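Molybdopterin synthase catalytic subunit (Helicobacter pylori, PDB 3RPF) probably converts precursor Z into molybdopterin, inserting two sulfur atoms supplied by MoaD to form the dithiolene group. Local coordinates at residues F33-G38 with L93-G98. Numbering follows the deposited sequence.
Sequences FCVFVG and LCVSMG
C34 and S96 form one of two hydrogen-bonded pairs that tie strand 33-38 to strand 93-98; F36 and C94 form the other. Each pair closes a ring of two backbone bonds: C34 N to S96 O and S96 N to C34 O both measure 2.9 Å, and F36 and C94 are linked in the same reciprocal way. The strands run antiparallel, at 171°, and the non-hydrogen-bonded pairs F33-M97, V35-V95 and V37-L93 alternate with the bonded ones. The carbonyls of C34, C94 and F36 each take an additional CA-H···O contact, as from V95 CA to C34 O at 3.2 Å.

Most of the apolar side-chain contacts lie on the face bearing F33, V35 and V37, which turns to helix 14-27. F33 has CG anti to its backbone N (chi1 -179°), and the end of its ring comes near the neighbouring strand, where CE1 meets V95 CG2 at 3.6 Å. M97, a selenomethionine, lies alongside and points the same way; its SE sits in the ring plane at the edge, 4.0 Å from F33 CD1, a Met-aromatic contact. Farther along, V37 CG2 touches L93 CD1 at 3.7 Å.

On the other face, F36 CB packs on C94 SG, while C34 and F36 meet helix 101-118, whose A104 carbonyl is hydrogen-bonded to S96 OG. Beyond strand 33-38, the equivalent strand of the second MoaE subunit continues the sheet in antiparallel fashion. The paired backbone bonds and buried apolar side chains thus make this ladder part of the core of a sheet spanning the MoaE dimer.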
loop_
_atom_site.group_PDB
_atom_site.type_symbol
_atom_site.label_atom_id
_atom_site.label_comp_id
_atom_site.label_asym_id
_atom_site.label_seq_id
_atom_site.Cartn_x
_atom_site.Cartn_y
_atom_site.Cartn_z
ATOM N N PHE A 33 -3.192 -0.171 7.980
ATOM C CA PHE A 33 -3.883 -1.121 7.107
ATOM C C PHE A 33 -3.487 -0.814 5.664
ATOM O O PHE A 33 -3.925 0.201 5.107
ATOM C CB PHE A 33 -5.391 -0.956 7.352
ATOM C CG PHE A 33 -6.282 -1.886 6.551
ATOM C CD1 PHE A 33 -6.521 -3.182 6.975
ATOM C CD2 PHE A 33 -6.931 -1.433 5.411
ATOM C CE1 PHE A 33 -7.372 -4.022 6.255
ATOM C CE2 PHE A 33 -7.782 -2.255 4.695
ATOM C CZ PHE A 33 -8.000 -3.560 5.117
ATOM N N CYS A 34 -2.640 -1.666 5.070
ATOM C CA CYS A 34 -2.197 -1.478 3.687
ATOM C C CYS A 34 -2.791 -2.522 2.753
ATOM O O CYS A 34 -2.675 -3.720 3.006
ATOM C CB CYS A 34 -0.687 -1.607 3.592
ATOM S SG CYS A 34 0.225 -0.793 4.903
ATOM N N VAL A 35 -3.379 -2.067 1.649
ATOM C CA VAL A 35 -4.031 -2.953 0.693
ATOM C C VAL A 35 -3.461 -2.718 -0.699
ATOM O O VAL A 35 -3.147 -1.578 -1.073
ATOM C CB VAL A 35 -5.542 -2.688 0.627
ATOM C CG1 VAL A 35 -6.157 -3.428 -0.549
ATOM C CG2 VAL A 35 -6.210 -3.090 1.928
ATOM N N PHE A 36 -3.300 -3.803 -1.444
ATOM C CA PHE A 36 -3.031 -3.721 -2.866
ATOM C C PHE A 36 -4.067 -4.538 -3.617
ATOM O O PHE A 36 -4.401 -5.653 -3.212
ATOM C CB PHE A 36 -1.640 -4.255 -3.215
ATOM C CG PHE A 36 -1.317 -4.135 -4.676
ATOM C CD1 PHE A 36 -0.771 -2.961 -5.185
ATOM C CD2 PHE A 36 -1.589 -5.168 -5.547
ATOM C CE1 PHE A 36 -0.484 -2.837 -6.534
ATOM C CE2 PHE A 36 -1.301 -5.047 -6.915
ATOM C CZ PHE A 36 -0.753 -3.885 -7.398
ATOM N N VAL A 37 -4.572 -3.986 -4.711
ATOM C CA VAL A 37 -5.512 -4.702 -5.545
ATOM C C VAL A 37 -5.016 -4.649 -6.989
ATOM O O VAL A 37 -4.784 -3.565 -7.526
ATOM C CB VAL A 37 -6.921 -4.110 -5.467
ATOM C CG1 VAL A 37 -7.873 -4.881 -6.414
ATOM C CG2 VAL A 37 -7.422 -4.141 -4.024
ATOM N N GLY A 38 -4.816 -5.818 -7.591
ATOM C CA GLY A 38 -4.465 -5.911 -9.002
ATOM C C GLY A 38 -5.731 -6.098 -9.822
ATOM O O GLY A 38 -6.478 -7.064 -9.618
ATOM N N LEU A 93 -5.274 -9.617 -4.531
ATOM C CA LEU A 93 -5.480 -8.666 -3.449
ATOM C C LEU A 93 -4.613 -9.103 -2.301
ATOM O O LEU A 93 -4.517 -10.302 -2.003
ATOM C CB LEU A 93 -6.953 -8.647 -3.019
ATOM C CG LEU A 93 -7.314 -7.662 -1.903
ATOM C CD1 LEU A 93 -8.687 -7.044 -2.129
ATOM C CD2 LEU A 93 -7.262 -8.360 -0.568
ATOM N N CYS A 94 -3.946 -8.152 -1.660
ATOM C CA CYS A 94 -3.249 -8.494 -0.440
ATOM C C CYS A 94 -3.314 -7.388 0.571
ATOM O O CYS A 94 -3.547 -6.210 0.236
ATOM C CB CYS A 94 -1.809 -8.910 -0.724
ATOM S SG CYS A 94 -0.776 -7.610 -1.367
ATOM N N VAL A 95 -3.152 -7.779 1.829
ATOM C CA VAL A 95 -3.231 -6.829 2.934
ATOM C C VAL A 95 -2.076 -7.087 3.869
ATOM O O VAL A 95 -1.698 -8.238 4.112
ATOM C CB VAL A 95 -4.552 -6.987 3.704
ATOM C CG1 VAL A 95 -4.681 -8.423 4.236
ATOM C CG2 VAL A 95 -4.645 -5.981 4.834
ATOM N N SER A 96 -1.503 -6.001 4.372
ATOM C CA SER A 96 -0.473 -6.059 5.383
ATOM C C SER A 96 -0.968 -5.089 6.419
ATOM O O SER A 96 -1.163 -3.901 6.106
ATOM C CB SER A 96 0.849 -5.565 4.799
ATOM O OG SER A 96 1.838 -5.449 5.812
HETATM N N MSE A 97 -1.204 -5.568 7.643
HETATM C CA MSE A 97 -1.760 -4.671 8.676
HETATM C C MSE A 97 -1.138 -4.970 10.024
HETATM O O MSE A 97 -0.685 -6.087 10.272
HETATM C CB MSE A 97 -3.284 -4.828 8.759
HETATM C CG MSE A 97 -3.734 -6.311 8.870
HETATM SE SE MSE A 97 -5.675 -6.569 8.857
HETATM C CE MSE A 97 -5.774 -8.391 8.120
ATOM N N GLY A 98 -1.097 -3.970 10.894
ATOM C CA GLY A 98 -0.555 -4.209 12.200
ATOM C C GLY A 98 -0.745 -3.027 13.119
ATOM O O GLY A 98 -1.456 -2.051 12.818
#